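Local coordinates for protein endo-beta-1,4-mannanase (PDB 4CD8) that catalyses the endohydrolysis of beta-1,4-mannosidic linkages in mannans, as a TIM-barrel glycoside hydrolase of family GH113, at residues A[34-37]-A[38-41]; A[125-128]-A[129-133]; A[132-135]-A[136-139]; A[286-290]-A[291-295]. All coordinates share one frame; numbering follows the deposited sequence.

All four contacts are local and fall into two groups on the TIM barrel. Contacts 2 and 3 are successive turns of helix 120-140; they share Ala132 and His133 and have centres 10 Å apart. Contact 1 lies on helix 30-40 and touches the loop of contact 4, where Ala38 CB meets Leu287 CD2 at 3.6 Å. Contacts 2 and 4 lie on opposite sides of the chain's centre, 37 Å apart between centres. Contacts 1, 2 and 4 keep about 11 to 13 Å from the bound ligands, measured by their nearest side chains: Tyr127 of contact 2 is about 11 Å from the mannoimidazole inhibitor, and Tyr288 of contact 4 about 12 Å from the beta-D-mannopyranose.

Contact 1 (A[34-37]-A[38-41])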
loop_
_atom_site.group_PDB
_atom_site.type_symbol
_atom_site.label_atom_id
_atom_site.label_comp_id
_atom_site.label_asym_id
_atom_site.label_seq_id
_atom_site.Cartn_x
_atom_site.Cartn_y
_atom_site.Cartn_z
ATOM N N ALA A 34 -15.973 3.094 13.327
ATOM C CA ALA A 34 -17.107 3.116 12.438
ATOM C C ALA A 34 -16.688 2.975 10.968
ATOM O O ALA A 34 -17.346 2.274 10.176
ATOM C CB ALA A 34 -17.901 4.403 12.658
ATOM N N SER A 35 -15.599 3.631 10.593
ATOM C CA SER A 35 -15.129 3.584 9.221
ATOM C C SER A 35 -14.727 2.171 8.852
ATOM O O SER A 35 -15.065 1.686 7.761
ATOM C CB SER A 35 -13.956 4.524 9.001
ATOM O OG SER A 35 -13.536 4.397 7.656
ATOM N N MET A 36 -14.025 1.522 9.771
ATOM C CA MET A 36 -13.625 0.097 9.570
ATOM C C MET A 36 -14.826 -0.814 9.418
ATOM O O MET A 36 -14.811 -1.725 8.561
ATOM C CB MET A 36 -12.711 -0.373 10.695
ATOM C CG MET A 36 -12.244 -1.815 10.489
ATOM S SD MET A 36 -11.133 -2.077 9.084
ATOM C CE MET A 36 -9.612 -1.399 9.769
ATOM N N ARG A 37 -15.845 -0.622 10.256
ATOM C CA ARG A 37 -17.063 -1.393 10.108
ATOM C C ARG A 37 -17.708 -1.201 8.706
ATOM O O ARG A 37 -18.133 -2.180 8.072
ATOM C CB ARG A 37 -18.080 -1.088 11.197
ATOM C CG ARG A 37 -17.672 -1.564 12.570
ATOM C CD ARG A 37 -18.687 -1.151 13.604
ATOM N NE ARG A 37 -18.356 -1.770 14.868
ATOM C CZ ARG A 37 -17.816 -1.179 15.925
ATOM N NH1 ARG A 37 -17.614 0.153 15.977
ATOM N NH2 ARG A 37 -17.513 -1.933 16.984
ATOM N N ALA A 38 -17.740 0.038 8.199
ATOM C CA ALA A 38 -18.247 0.261 6.855
ATOM C C ALA A 38 -17.381 -0.418 5.816
ATOM O O ALA A 38 -17.877 -1.052 4.851
ATOM C CB ALA A 38 -18.339 1.757 6.572
ATOM N N LEU A 39 -16.073 -0.337 5.999
ATOM C CA LEU A 39 -15.153 -0.995 5.062
ATOM C C LEU A 39 -15.474 -2.495 4.986
ATOM O O LEU A 39 -15.510 -3.060 3.892
ATOM C CB LEU A 39 -13.706 -0.755 5.444
ATOM C CG LEU A 39 -12.583 -1.314 4.564
ATOM C CD1 LEU A 39 -11.328 -0.489 4.783
ATOM C CD2 LEU A 39 -12.326 -2.810 4.846
ATOM N N ALA A 40 -15.705 -3.122 6.142
ATOM C CA ALA A 40 -15.922 -4.583 6.170
ATOM C C ALA A 40 -17.284 -5.001 5.570
ATOM O O ALA A 40 -17.497 -6.195 5.274
ATOM C CB ALA A 40 -15.773 -5.134 7.578
ATOM N N GLU A 41 -18.194 -4.042 5.337
ATOM C CA GLU A 41 -19.441 -4.362 4.647
ATOM C C GLU A 41 -19.327 -4.405 3.107
ATOM O O GLU A 41 -20.256 -4.854 2.426
ATOM C CB GLU A 41 -20.536 -3.396 5.059
ATOM C CG GLU A 41 -20.893 -3.499 6.545
ATOM C CD GLU A 41 -22.039 -2.589 6.935
ATOM O OE1 GLU A 41 -23.058 -2.614 6.253
ATOM O OE2 GLU A 41 -21.920 -1.838 7.902
#
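Ala38 N donates to Ala34 O at 3.0 Å in helix 30-40, a peripheral helix of the TIM barrel. Leu39 N donates in the same way to Ser35 O, and Ala40 N to Met36 O. These are regular alpha-helical i to i+4 bonds. The pattern then slackens. Glu41 N makes only a weak bond to Arg37 O at 3.3 Å, bent to 127° at the hydrogen, and a shorter one of 3.0 Å to Ala38 O.

Apolar contacts between the side chains are sparse. Met36 SD and Leu39 CD2 approach to 4.5 Å, so the two side chains are only loose neighbours. Leu39 CB rests close to Met36 O, at 3.4 Å. The leucine CG lies opposite its own backbone N (chi1 -178°), which carries the branch away from that carbonyl. Glu41 CG stands beside its own backbone N (chi1 -64°), 3.4 Å from Arg37 O, and the chain runs out extended from there.

Polar links reach beyond the helix. Ser35 OG donates to Pro284 O, and Trp283 NE1 makes a weak bond to Ser35 O. Both partners follow closely on Trp281 and Glu282 of the mannose pocket, so this face of the helix backs the end of strand 275-283.

The helix joins strands 13-18 and 46-55 in a beta-alpha-beta crossover. Met36 and Leu39 face inward onto Phe18, and Leu39 also meets Met16 and Val47. Met36 packs on Leu49 and on Met79 and Leu82 of helix 73-85, while Ser35 and Ala38 touch Leu287.

Contact 2 (A[125-128]-A[129-133])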
loop_
_atom_site.group_PDB
_atom_site.type_symbol
_atom_site.label_atom_id
_atom_site.label_comp_id
_atom_site.label_asym_id
_atom_site.label_seq_id
_atom_site.Cartn_x
_atom_site.Cartn_y
_atom_site.Cartn_z
ATOM N N GLY A 125 19.791 1.264 8.585
ATOM C CA GLY A 125 19.751 0.898 9.997
ATOM C C GLY A 125 18.480 1.397 10.658
ATOM O O GLY A 125 17.796 0.684 11.353
ATOM N N SER A 126 18.167 2.673 10.427
ATOM C CA SER A 126 16.954 3.242 11.000
ATOM C C SER A 126 15.710 2.548 10.452
ATOM O O SER A 126 14.785 2.256 11.193
ATOM C CB SER A 126 16.837 4.707 10.630
ATOM O OG SER A 126 17.906 5.462 11.148
ATOM N N TYR A 127 15.715 2.317 9.144
ATOM C CA TYR A 127 14.573 1.693 8.458
ATOM C C TYR A 127 14.372 0.218 8.869
ATOM O O TYR A 127 13.269 -0.208 9.134
ATOM C CB TYR A 127 14.782 1.776 6.979
ATOM C CG TYR A 127 13.583 1.367 6.195
ATOM C CD1 TYR A 127 12.490 2.212 6.049
ATOM C CD2 TYR A 127 13.527 0.161 5.553
ATOM C CE1 TYR A 127 11.385 1.846 5.327
ATOM C CE2 TYR A 127 12.428 -0.218 4.813
ATOM C CZ TYR A 127 11.348 0.608 4.690
ATOM O OH TYR A 127 10.264 0.227 3.938
ATOM N N SER A 128 15.481 -0.501 8.992
ATOM C CA SER A 128 15.425 -1.917 9.388
ATOM C C SER A 128 14.931 -2.025 10.843
ATOM O O SER A 128 14.107 -2.859 11.189
ATOM C CB SER A 128 16.783 -2.558 9.197
ATOM O OG SER A 128 16.721 -3.864 9.664
ATOM N N ASP A 129 15.333 -1.040 11.666
ATOM C CA ASP A 129 14.864 -0.976 13.031
ATOM C C ASP A 129 13.314 -0.798 13.032
ATOM O O ASP A 129 12.579 -1.438 13.766
ATOM C CB ASP A 129 15.601 0.183 13.716
ATOM C CG ASP A 129 16.897 -0.225 14.377
ATOM O OD1 ASP A 129 17.311 -1.395 14.282
ATOM O OD2 ASP A 129 17.530 0.659 14.988
ATOM N N MET A 130 12.836 0.128 12.221
ATOM C CA MET A 130 11.431 0.346 12.112
ATOM C C MET A 130 10.663 -0.877 11.579
ATOM O O MET A 130 9.648 -1.245 12.160
ATOM C CB MET A 130 11.206 1.526 11.187
ATOM C CG MET A 130 9.765 1.952 11.075
ATOM S SD MET A 130 9.404 3.343 10.044
ATOM C CE MET A 130 9.378 2.697 8.409
ATOM N N MET A 131 11.142 -1.473 10.482
ATOM C CA MET A 131 10.455 -2.626 9.901
ATOM C C MET A 131 10.460 -3.823 10.847
ATOM O O MET A 131 9.456 -4.528 10.956
ATOM C CB MET A 131 11.083 -3.052 8.576
ATOM C CG MET A 131 10.944 -2.074 7.433
ATOM S SD MET A 131 9.226 -1.755 7.029
ATOM C CE MET A 131 9.173 -0.300 7.831
ATOM N N ALA A 132 11.590 -4.051 11.515
ATOM C CA ALA A 132 11.678 -5.155 12.489
ATOM C C ALA A 132 10.661 -4.974 13.611
ATOM O O ALA A 132 9.986 -5.903 14.037
ATOM C CB ALA A 132 13.070 -5.195 13.042
ATOM N N HIS A 133 10.537 -3.718 14.081
ATOM C CA HIS A 133 9.586 -3.410 15.142
ATOM C C HIS A 133 8.167 -3.731 14.701
ATOM O O HIS A 133 7.412 -4.354 15.444
ATOM C CB HIS A 133 9.660 -1.932 15.566
ATOM C CG HIS A 133 8.586 -1.542 16.524
ATOM N ND1 HIS A 133 8.681 -1.769 17.876
ATOM C CD2 HIS A 133 7.362 -0.997 16.319
ATOM C CE1 HIS A 133 7.570 -1.369 18.467
ATOM N NE2 HIS A 133 6.752 -0.893 17.546
#
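Met131 lays its CG over one face of the Tyr127 ring, 4.0 Å from the ring centroid and 28° off the normal. This CH-pi contact joins a Met-aromatic contact within helix 120-140 of the TIM barrel. Met131 SD comes in more obliquely, 4.5 Å from the same centroid. The methionine chain makes this possible by folding back: chi1 puts CG over the ring, and the bends at chi2 (-60°) and chi3 keep SD and CE near it. Met130 follows a different course. Its chain runs straight to SD and bends only at the last bond, which brings CE to 3.8 Å from Tyr127 CE1.

The ring is held at its far end as well, since Tyr127 OH bonds to Val148 O on strand 145-150. It also stacks with Trp123, one turn earlier. An alanine in place of Tyr127 would probably take away the surface on which both methionine ends rest and leave Val148 O without this hydroxyl.

The polar side chains go to two sides. Ser126 OG bonds to Pro61 O. Asp129 OD1 makes a salt bridge to Arg168 on helix 159-172, and Ser128 OG bonds to the same guanidinium group.

Four i to i+4 backbone bonds run through the segments. In one of them Met131 N donates to Tyr127 O over 2.8 Å, with 167° at the hydrogen, and Met131 CG lies 3.4 Å from the same Tyr127 O.

Contact 3 (A[132-135]-A[136-139]); sequences AHYA and HVAK
Ala132 and His136 begin a set of four successive alpha-helical i to i+4 bonds in helix 120-140, His136 N giving its hydrogen to Ala132 O at 3.1 Å. Val137 N bonds to His133 O, and Lys139 N to Ala135 O. The shortest of the four runs from Ala138 N to Tyr134 O, at 2.8 Å.

Val137 CG2 makes the side-chain contacts with the two rings of the first segment. CG1 is anti to the backbone N (chi1 169°), which leaves CG2 beside that N and anti to the carbonyl carbon. This places the CG2 methyl group 3.9 Å from His133 NE2 and 4.3 Å from Tyr134 CD1, approaching both rings obliquely. The two rings also meet each other. His133 CD2 sits over the centre of the Tyr134 ring, 3.4 Å above its plane, while Tyr134 CD2 lies at the edge of the imidazole and in its plane. His133 NE2 bonds to Asp73 OD1, which would limit rotation of the imidazole. The small Ala138 CB settles 3.3 Å from Ala135 O.

Lys139 extends outward and forms a salt bridge to Asp174 OD2. Further along, Thr141 OG1 bonds to Val137 O.

The helix is wedged between its two neighbours on the outside of the barrel. Tyr134 and Val137 face Asp73 and Ile76 of helix 73-85. Ala135 rests on Val169 and Glu172 of helix 159-172. Underneath, Tyr134 reaches Leu92 and Pro94 of strand 89-98 and meets Phe51 of strand 46-55 edge-to-face.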
loop_
_atom_site.group_PDB
_atom_site.type_symbol
_atom_site.label_atom_id
_atom_site.label_comp_id
_atom_site.label_asym_id
_atom_site.label_seq_id
_atom_site.Cartn_x
_atom_site.Cartn_y
_atom_site.Cartn_z
ATOM N N ALA A 132 11.590 -4.051 11.515
ATOM C CA ALA A 132 11.678 -5.155 12.489
ATOM C C ALA A 132 10.661 -4.974 13.611
ATOM O O ALA A 132 9.986 -5.903 14.037
ATOM C CB ALA A 132 13.070 -5.195 13.042
ATOM N N HIS A 133 10.537 -3.718 14.081
ATOM C CA HIS A 133 9.586 -3.410 15.142
ATOM C C HIS A 133 8.167 -3.731 14.701
ATOM O O HIS A 133 7.412 -4.354 15.444
ATOM C CB HIS A 133 9.660 -1.932 15.566
ATOM C CG HIS A 133 8.586 -1.542 16.524
ATOM N ND1 HIS A 133 8.681 -1.769 17.876
ATOM C CD2 HIS A 133 7.362 -0.997 16.319
ATOM C CE1 HIS A 133 7.570 -1.369 18.467
ATOM N NE2 HIS A 133 6.752 -0.893 17.546
ATOM N N TYR A 134 7.789 -3.270 13.497
ATOM C CA TYR A 134 6.431 -3.485 13.043
ATOM C C TYR A 134 6.164 -4.886 12.537
ATOM O O TYR A 134 5.043 -5.325 12.660
ATOM C CB TYR A 134 5.960 -2.392 12.082
ATOM C CG TYR A 134 5.814 -1.053 12.804
ATOM C CD1 TYR A 134 4.860 -0.870 13.782
ATOM C CD2 TYR A 134 6.681 -0.004 12.521
ATOM C CE1 TYR A 134 4.719 0.347 14.450
ATOM C CE2 TYR A 134 6.539 1.206 13.166
ATOM C CZ TYR A 134 5.582 1.358 14.150
ATOM O OH TYR A 134 5.467 2.559 14.796
ATOM N N ALA A 135 7.214 -5.583 12.114
ATOM C CA ALA A 135 7.066 -6.992 11.721
ATOM C C ALA A 135 6.693 -7.816 12.952
ATOM O O ALA A 135 5.823 -8.690 12.877
ATOM C CB ALA A 135 8.361 -7.529 11.099
ATOM N N HIS A 136 7.301 -7.454 14.085
ATOM C CA HIS A 136 7.012 -8.098 15.366
ATOM C C HIS A 136 5.588 -7.818 15.818
ATOM O O HIS A 136 4.890 -8.700 16.258
ATOM C CB HIS A 136 8.044 -7.647 16.423
ATOM C CG HIS A 136 7.773 -8.136 17.808
ATOM N ND1 HIS A 136 7.867 -9.463 18.146
ATOM C CD2 HIS A 136 7.478 -7.471 18.957
ATOM C CE1 HIS A 136 7.618 -9.609 19.437
ATOM N NE2 HIS A 136 7.389 -8.412 19.958
ATOM N N VAL A 137 5.142 -6.561 15.648
ATOM C CA VAL A 137 3.752 -6.204 15.914
ATOM C C VAL A 137 2.792 -6.989 15.002
ATOM O O VAL A 137 1.785 -7.513 15.474
ATOM C CB VAL A 137 3.504 -4.681 15.751
ATOM C CG1 VAL A 137 2.023 -4.374 15.767
ATOM C CG2 VAL A 137 4.253 -3.867 16.833
ATOM N N ALA A 138 3.165 -7.122 13.723
ATOM C CA ALA A 138 2.386 -7.914 12.767
ATOM C C ALA A 138 2.230 -9.373 13.220
ATOM O O ALA A 138 1.149 -9.927 13.130
ATOM C CB ALA A 138 2.983 -7.846 11.375
ATOM N N LYS A 139 3.309 -9.951 13.744
ATOM C CA LYS A 139 3.249 -11.348 14.181
ATOM C C LYS A 139 2.343 -11.482 15.406
ATOM O O LYS A 139 1.452 -12.351 15.475
ATOM C CB LYS A 139 4.640 -11.860 14.488
ATOM C CG LYS A 139 4.581 -13.245 15.125
ATOM C CD LYS A 139 5.888 -13.986 14.987
ATOM C CE LYS A 139 5.806 -15.313 15.743
ATOM N NZ LYS A 139 6.948 -16.165 15.367
#

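Contact 4 (A[286-290]-A[291-295])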
loop_
_atom_site.group_PDB
_atom_site.type_symbol
_atom_site.label_atom_id
_atom_site.label_comp_id
_atom_site.label_asym_id
_atom_site.label_seq_id
_atom_site.Cartn_x
_atom_site.Cartn_y
_atom_site.Cartn_z
ATOM N N LYS A 286 -11.671 8.668 8.970
ATOM C CA LYS A 286 -12.907 9.427 9.171
ATOM C C LYS A 286 -13.694 9.418 7.874
ATOM O O LYS A 286 -13.339 10.112 6.908
ATOM C CB LYS A 286 -12.581 10.849 9.572
ATOM C CG LYS A 286 -13.825 11.724 9.729
ATOM C CD LYS A 286 -13.516 13.035 10.438
ATOM C CE LYS A 286 -14.796 13.827 10.687
ATOM N NZ LYS A 286 -14.519 15.060 11.473
ATOM N N LEU A 287 -14.748 8.613 7.842
ATOM C CA LEU A 287 -15.503 8.380 6.635
ATOM C C LEU A 287 -16.664 9.328 6.552
ATOM O O LEU A 287 -17.396 9.537 7.514
ATOM C CB LEU A 287 -16.011 6.928 6.608
ATOM C CG LEU A 287 -16.748 6.418 5.359
ATOM C CD1 LEU A 287 -15.810 6.476 4.160
ATOM C CD2 LEU A 287 -17.262 4.991 5.569
ATOM N N TYR A 288 -16.812 9.906 5.380
ATOM C CA TYR A 288 -17.950 10.800 5.099
ATOM C C TYR A 288 -19.246 9.972 4.957
ATOM O O TYR A 288 -19.193 8.752 4.600
ATOM C CB TYR A 288 -17.650 11.616 3.835
ATOM C CG TYR A 288 -17.286 10.780 2.632
ATOM C CD1 TYR A 288 -18.266 10.190 1.850
ATOM C CD2 TYR A 288 -15.944 10.579 2.289
ATOM C CE1 TYR A 288 -17.917 9.397 0.762
ATOM C CE2 TYR A 288 -15.574 9.802 1.210
ATOM C CZ TYR A 288 -16.556 9.219 0.441
ATOM O OH TYR A 288 -16.156 8.433 -0.641
ATOM N N PRO A 289 -20.410 10.578 5.255
ATOM C CA PRO A 289 -21.690 9.911 5.021
ATOM C C PRO A 289 -21.888 9.720 3.511
ATOM O O PRO A 289 -21.400 10.505 2.705
ATOM C CB PRO A 289 -22.739 10.874 5.622
ATOM C CG PRO A 289 -22.044 12.191 5.795
ATOM C CD PRO A 289 -20.560 11.959 5.776
ATOM N N ARG A 290 -22.606 8.673 3.139
ATOM C CA ARG A 290 -22.796 8.332 1.732
ATOM C C ARG A 290 -23.284 9.497 0.885
ATOM O O ARG A 290 -22.808 9.680 -0.227
ATOM C CB ARG A 290 -23.798 7.192 1.593
ATOM C CG ARG A 290 -23.487 5.975 2.444
ATOM C CD ARG A 290 -24.410 4.849 2.022
ATOM N NE ARG A 290 -24.053 4.537 0.664
ATOM C CZ ARG A 290 -23.320 3.498 0.277
ATOM N NH1 ARG A 290 -22.904 2.559 1.124
ATOM N NH2 ARG A 290 -23.045 3.388 -1.002
ATOM N N GLU A 291 -24.234 10.274 1.417
ATOM C CA GLU A 291 -24.795 11.388 0.658
ATOM C C GLU A 291 -23.763 12.478 0.330
ATOM O O GLU A 291 -23.964 13.262 -0.616
ATOM C CB GLU A 291 -26.012 11.986 1.383
ATOM C CG GLU A 291 -25.774 12.533 2.791
ATOM C CD GLU A 291 -25.041 13.867 2.851
ATOM O OE1 GLU A 291 -25.104 14.655 1.866
ATOM O OE2 GLU A 291 -24.405 14.122 3.899
ATOM N N ALA A 292 -22.666 12.524 1.091
ATOM C CA ALA A 292 -21.638 13.549 0.885
ATOM C C ALA A 292 -20.606 13.127 -0.159
ATOM O O ALA A 292 -19.651 13.866 -0.433
ATOM C CB ALA A 292 -20.954 13.894 2.209
ATOM N N ALA A 293 -20.789 11.938 -0.742
ATOM C CA ALA A 293 -19.824 11.371 -1.721
ATOM C C ALA A 293 -19.648 12.273 -2.942
ATOM O O ALA A 293 -18.556 12.373 -3.522
ATOM C CB ALA A 293 -20.299 9.979 -2.161
ATOM N N SER A 294 -20.733 12.961 -3.318
ATOM C CA SER A 294 -20.748 13.887 -4.492
ATOM C C SER A 294 -19.834 15.125 -4.310
ATOM O O SER A 294 -19.458 15.778 -5.302
ATOM C CB SER A 294 -22.199 14.304 -4.898
ATOM O OG SER A 294 -22.999 14.848 -3.828
ATOM N N GLU A 295 -19.520 15.479 -3.059
ATOM C CA GLU A 295 -18.622 16.611 -2.768
ATOM C C GLU A 295 -17.219 16.129 -2.487
ATOM O O GLU A 295 -16.345 16.942 -2.209
ATOM C CB GLU A 295 -19.126 17.452 -1.574
ATOM C CG GLU A 295 -20.386 18.237 -1.854
ATOM C CD GLU A 295 -21.579 17.328 -2.048
ATOM O OE1 GLU A 295 -21.914 16.589 -1.089
ATOM O OE2 GLU A 295 -22.184 17.358 -3.151
#
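Tyr288 swings its ring across to Ala293, with CE1 3.7 Å from Ala293 CA and near its CB. The approach is oblique to the ring. The partner is a short 3-10 segment in the loop that follows strand 275-283 of the TIM barrel. The tyrosine CG sits between its own backbone N and carbonyl carbon (chi1 54°), which turns the ring back toward this segment. Its CB also meets Ala292 CB, at 4.3 Å.

Beyond the segment, Tyr288 OH bonds to Tyr302 O, so the ring is fixed at its hydroxyl end as well as along the CD1-CE1 side. A serine in place of Tyr288 would probably leave Tyr302 O without its hydroxyl partner and open a gap beside Ala293.

Pro289 and Glu291 lie side by side and point the same way. Glu291 OE2 comes to 3.6 Å from Pro289 CG, brought round by a bend at chi2. Pro289 CD also faces Ala292 CB. Arg290 turns the other way and forms a salt bridge from NH2 to Glu307 OE1 on helix 305-317.

Two i to i+3 backbone bonds define the turn. Ala292 N donates to Pro289 O at 2.9 Å, and Ala293 N to Arg290 O at 3.1 Å. Both donors stand well above the carbonyl plane, the second by 56°. At the far end, Ser294 OG donates to Glu295 OE2 over 2.7 Å, on the syn side of the carboxylate but tilted 35° out of its plane.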